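Local coordinates for amidohydrolase 3 domain-containing protein (PDB 3ICJ) that is uncharacterized, but carries a two-zinc centre and probably hydrolyses carbon-nitrogen bonds other than peptide bonds, as many amidohydrolases do, at residues A440-S445 with H468-G473. Numbering follows the deposited sequence.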
ATOM      1  N   ALA A 440       4.893  -7.655  -0.246  1.00 48.00           N
ATOM      2  CA  ALA A 440       5.412  -6.448   0.418  1.00 51.27           C
ATOM      3  C   ALA A 440       6.937  -6.281   0.295  1.00 49.73           C
ATOM      4  O   ALA A 440       7.454  -5.191   0.584  1.00 47.29           O
ATOM      5  CB  ALA A 440       4.980  -6.397   1.885  1.00 44.83           C
ATOM      6  N   ASP A 441       7.639  -7.347  -0.125  1.00 45.27           N
ATOM      7  CA  ASP A 441       9.115  -7.362  -0.238  1.00 45.65           C
ATOM      8  C   ASP A 441       9.593  -6.403  -1.316  1.00 45.43           C
ATOM      9  O   ASP A 441       9.355  -6.640  -2.507  1.00 40.54           O
ATOM     10  CB  ASP A 441       9.646  -8.773  -0.547  1.00 45.36           C
ATOM     11  CG  ASP A 441      11.182  -8.855  -0.560  1.00 44.98           C
ATOM     12  OD1 ASP A 441      11.898  -7.922  -0.135  1.00 55.98           O
ATOM     13  OD2 ASP A 441      11.697  -9.888  -0.992  1.00 54.92           O
ATOM     14  N   PRO A 442      10.299  -5.340  -0.898  1.00 43.50           N
ATOM     15  CA  PRO A 442      10.675  -4.282  -1.813  1.00 40.01           C
ATOM     16  C   PRO A 442      11.611  -4.764  -2.923  1.00 39.82           C
ATOM     17  O   PRO A 442      11.493  -4.292  -4.056  1.00 37.05           O
ATOM     18  CB  PRO A 442      11.372  -3.258  -0.906  1.00 42.66           C
ATOM     19  CG  PRO A 442      10.940  -3.599   0.464  1.00 43.83           C
ATOM     20  CD  PRO A 442      10.762  -5.065   0.473  1.00 40.66           C
ATOM     21  N   TRP A 443      12.490  -5.714  -2.602  1.00 37.51           N
ATOM     22  CA  TRP A 443      13.441  -6.283  -3.565  1.00 36.30           C
ATOM     23  C   TRP A 443      12.760  -6.965  -4.736  1.00 40.39           C
ATOM     24  O   TRP A 443      13.288  -6.937  -5.840  1.00 38.99           O
ATOM     25  CB  TRP A 443      14.468  -7.231  -2.895  1.00 36.28           C
ATOM     26  CG  TRP A 443      15.300  -6.532  -1.834  1.00 42.60           C
ATOM     27  CD1 TRP A 443      15.227  -6.716  -0.474  1.00 39.40           C
ATOM     28  CD2 TRP A 443      16.285  -5.501  -2.046  1.00 41.37           C
ATOM     29  NE1 TRP A 443      16.106  -5.870   0.165  1.00 41.45           N
ATOM     30  CE2 TRP A 443      16.768  -5.115  -0.773  1.00 44.96           C
ATOM     31  CE3 TRP A 443      16.801  -4.864  -3.186  1.00 46.24           C
ATOM     32  CZ2 TRP A 443      17.765  -4.131  -0.610  1.00 44.77           C
ATOM     33  CZ3 TRP A 443      17.793  -3.882  -3.023  1.00 47.65           C
ATOM     34  CH2 TRP A 443      18.258  -3.529  -1.744  1.00 41.51           C
ATOM     35  N   VAL A 444      11.569  -7.520  -4.495  1.00 37.25           N
ATOM     36  CA  VAL A 444      10.790  -8.189  -5.529  1.00 39.71           C
ATOM     37  C   VAL A 444      10.170  -7.138  -6.474  1.00 38.74           C
ATOM     38  O   VAL A 444      10.112  -7.354  -7.678  1.00 39.38           O
ATOM     39  CB  VAL A 444       9.729  -9.166  -4.877  1.00 42.64           C
ATOM     40  CG1 VAL A 444       8.742  -9.728  -5.892  1.00 46.49           C
ATOM     41  CG2 VAL A 444      10.435 -10.319  -4.140  1.00 47.51           C
ATOM     42  N   SER A 445       9.740  -5.993  -5.934  1.00 36.21           N
ATOM     43  CA  SER A 445       9.251  -4.884  -6.755  1.00 35.87           C
ATOM     44  C   SER A 445      10.371  -4.097  -7.469  1.00 34.34           C
ATOM     45  O   SER A 445      10.155  -3.575  -8.555  1.00 36.51           O
ATOM     46  CB  SER A 445       8.382  -3.910  -5.939  1.00 41.18           C
ATOM     47  OG  SER A 445       7.104  -4.469  -5.686  1.00 43.56           O
ATOM     48  N   HIS A 468      16.242   4.906  -5.497  1.00 29.76           N
ATOM     49  CA  HIS A 468      15.797   6.270  -5.261  1.00 29.17           C
ATOM     50  C   HIS A 468      14.278   6.392  -5.101  1.00 32.45           C
ATOM     51  O   HIS A 468      13.794   6.957  -4.104  1.00 34.02           O
ATOM     52  CB  HIS A 468      16.255   7.206  -6.378  1.00 29.62           C
ATOM     53  CG  HIS A 468      15.595   8.542  -6.306  1.00 30.32           C
ATOM     54  ND1 HIS A 468      15.774   9.395  -5.237  1.00 34.36           N
ATOM     55  CD2 HIS A 468      14.736   9.163  -7.150  1.00 38.97           C
ATOM     56  CE1 HIS A 468      15.053  10.489  -5.430  1.00 41.02           C
ATOM     57  NE2 HIS A 468      14.413  10.370  -6.581  1.00 42.88           N
ATOM     58  N   LEU A 469      13.535   5.844  -6.068  1.00 37.22           N
ATOM     59  CA  LEU A 469      12.051   5.875  -6.060  1.00 35.21           C
ATOM     60  C   LEU A 469      11.397   5.171  -4.870  1.00 31.21           C
ATOM     61  O   LEU A 469      10.341   5.588  -4.397  1.00 37.30           O
ATOM     62  CB  LEU A 469      11.488   5.331  -7.388  1.00 31.70           C
ATOM     63  CG  LEU A 469      11.959   6.199  -8.566  1.00 37.93           C
ATOM     64  CD1 LEU A 469      11.698   5.500  -9.906  1.00 35.25           C
ATOM     65  CD2 LEU A 469      11.378   7.612  -8.541  1.00 29.19           C
ATOM     66  N   TYR A 470      12.039   4.136  -4.365  1.00 35.91           N
ATOM     67  CA  TYR A 470      11.519   3.371  -3.243  1.00 35.07           C
ATOM     68  C   TYR A 470      11.977   3.909  -1.886  1.00 35.70           C
ATOM     69  O   TYR A 470      11.645   3.359  -0.860  1.00 32.76           O
ATOM     70  CB  TYR A 470      11.931   1.912  -3.389  1.00 39.41           C
ATOM     71  CG  TYR A 470      10.875   0.891  -3.067  1.00 38.28           C
ATOM     72  CD1 TYR A 470      10.747  -0.247  -3.822  1.00 35.95           C
ATOM     73  CD2 TYR A 470      10.025   1.056  -2.001  1.00 41.17           C
ATOM     74  CE1 TYR A 470       9.811  -1.185  -3.523  1.00 43.09           C
ATOM     75  CE2 TYR A 470       9.085   0.127  -1.702  1.00 43.27           C
ATOM     76  CZ  TYR A 470       8.982  -0.995  -2.466  1.00 43.29           C
ATOM     77  OH  TYR A 470       8.047  -1.926  -2.167  1.00 42.57           O
ATOM     78  N   THR A 471      12.736   4.994  -1.906  1.00 34.15           N
ATOM     79  CA  THR A 471      13.152   5.681  -0.703  1.00 31.98           C
ATOM     80  C   THR A 471      12.726   7.152  -0.686  1.00 31.36           C
ATOM     81  O   THR A 471      11.689   7.489  -0.157  1.00 34.75           O
ATOM     82  CB  THR A 471      14.667   5.533  -0.469  1.00 33.74           C
ATOM     83  OG1 THR A 471      15.374   5.929  -1.639  1.00 36.63           O
ATOM     84  CG2 THR A 471      15.030   4.110  -0.148  1.00 33.52           C
ATOM     85  N   HIS A 472      13.530   8.020  -1.280  1.00 32.41           N
ATOM     86  CA  HIS A 472      13.231   9.437  -1.316  1.00 33.73           C
ATOM     87  C   HIS A 472      12.044   9.744  -2.217  1.00 35.32           C
ATOM     88  O   HIS A 472      11.294  10.652  -1.959  1.00 33.36           O
ATOM     89  CB  HIS A 472      14.454  10.262  -1.735  1.00 34.30           C
ATOM     90  CG  HIS A 472      14.307  11.733  -1.493  1.00 42.48           C
ATOM     91  ND1 HIS A 472      14.505  12.672  -2.475  1.00 47.42           N
ATOM     92  CD2 HIS A 472      13.971  12.423  -0.381  1.00 34.17           C
ATOM     93  CE1 HIS A 472      14.313  13.876  -1.976  1.00 41.45           C
ATOM     94  NE2 HIS A 472      13.983  13.751  -0.709  1.00 44.29           N
ATOM     95  N   GLY A 473      11.879   8.959  -3.264  1.00 33.29           N
ATOM     96  CA  GLY A 473      10.792   9.175  -4.218  1.00 31.80           C
ATOM     97  C   GLY A 473       9.463   9.071  -3.494  1.00 36.01           C
ATOM     98  O   GLY A 473       8.645   9.991  -3.513  1.00 35.34           O
TER
HETATM   99  O   HOH W   1       7.177  -2.300   0.392  1.00 43.97           O
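Every contact here involves Tyr470, which lays its ring against the first turn of helix 442-451, with Pro442 over one face. The apolar part comes first. Pro442 CB stands 4.0 Å from the centroid of the Tyr470 ring, a CH-pi contact 27° off the ring normal. It is shifted toward the hydroxyl-bearing carbon; Pro442 CB is 3.6 Å from Tyr470 CZ. At the ring's edge, near its plane, Ser445 CB packs 3.9 Å from Tyr470 CE1. Tyr470 chi1, -138°, leaves CG off the usual staggered positions relative to the backbone N, and the ring crosses from helix 463-477 to the proline and serine.

The polar link runs through water. No direct hydrogen bond crosses between the segments; instead Tyr470 OH donates to a water at 2.7 Å, and that water donates in turn to Ala440 O at 2.9 Å. The buried phenol is thereby tied to the loop just ahead of the helix.

Both helices are part of the metal-dependent amidohydrolase fold, in this family a (beta/alpha)8-type barrel, and they meet beside strand 92-102, which also bears the zinc ligand His101; the side chains of Tyr470 and His101 are about 9 Å apart. From that strand Phe97 meets the Tyr470 ring edge-to-face and also touches Pro442. Were Tyr470 an alanine, Pro442 CB would probably lose the ring it packs against, and the water would lose the hydroxyl that donates to it.

At the start of helix 442-451, Asp441 is the N-cap, its side-chain OD1 accepting a weak bond of 3.4 Å from Trp443 N. Around Tyr470 the other helix widens into a pi-type turn, where Gly473 N bonds to His468 O, five residues back, and Thr471 N shares the same carbonyl.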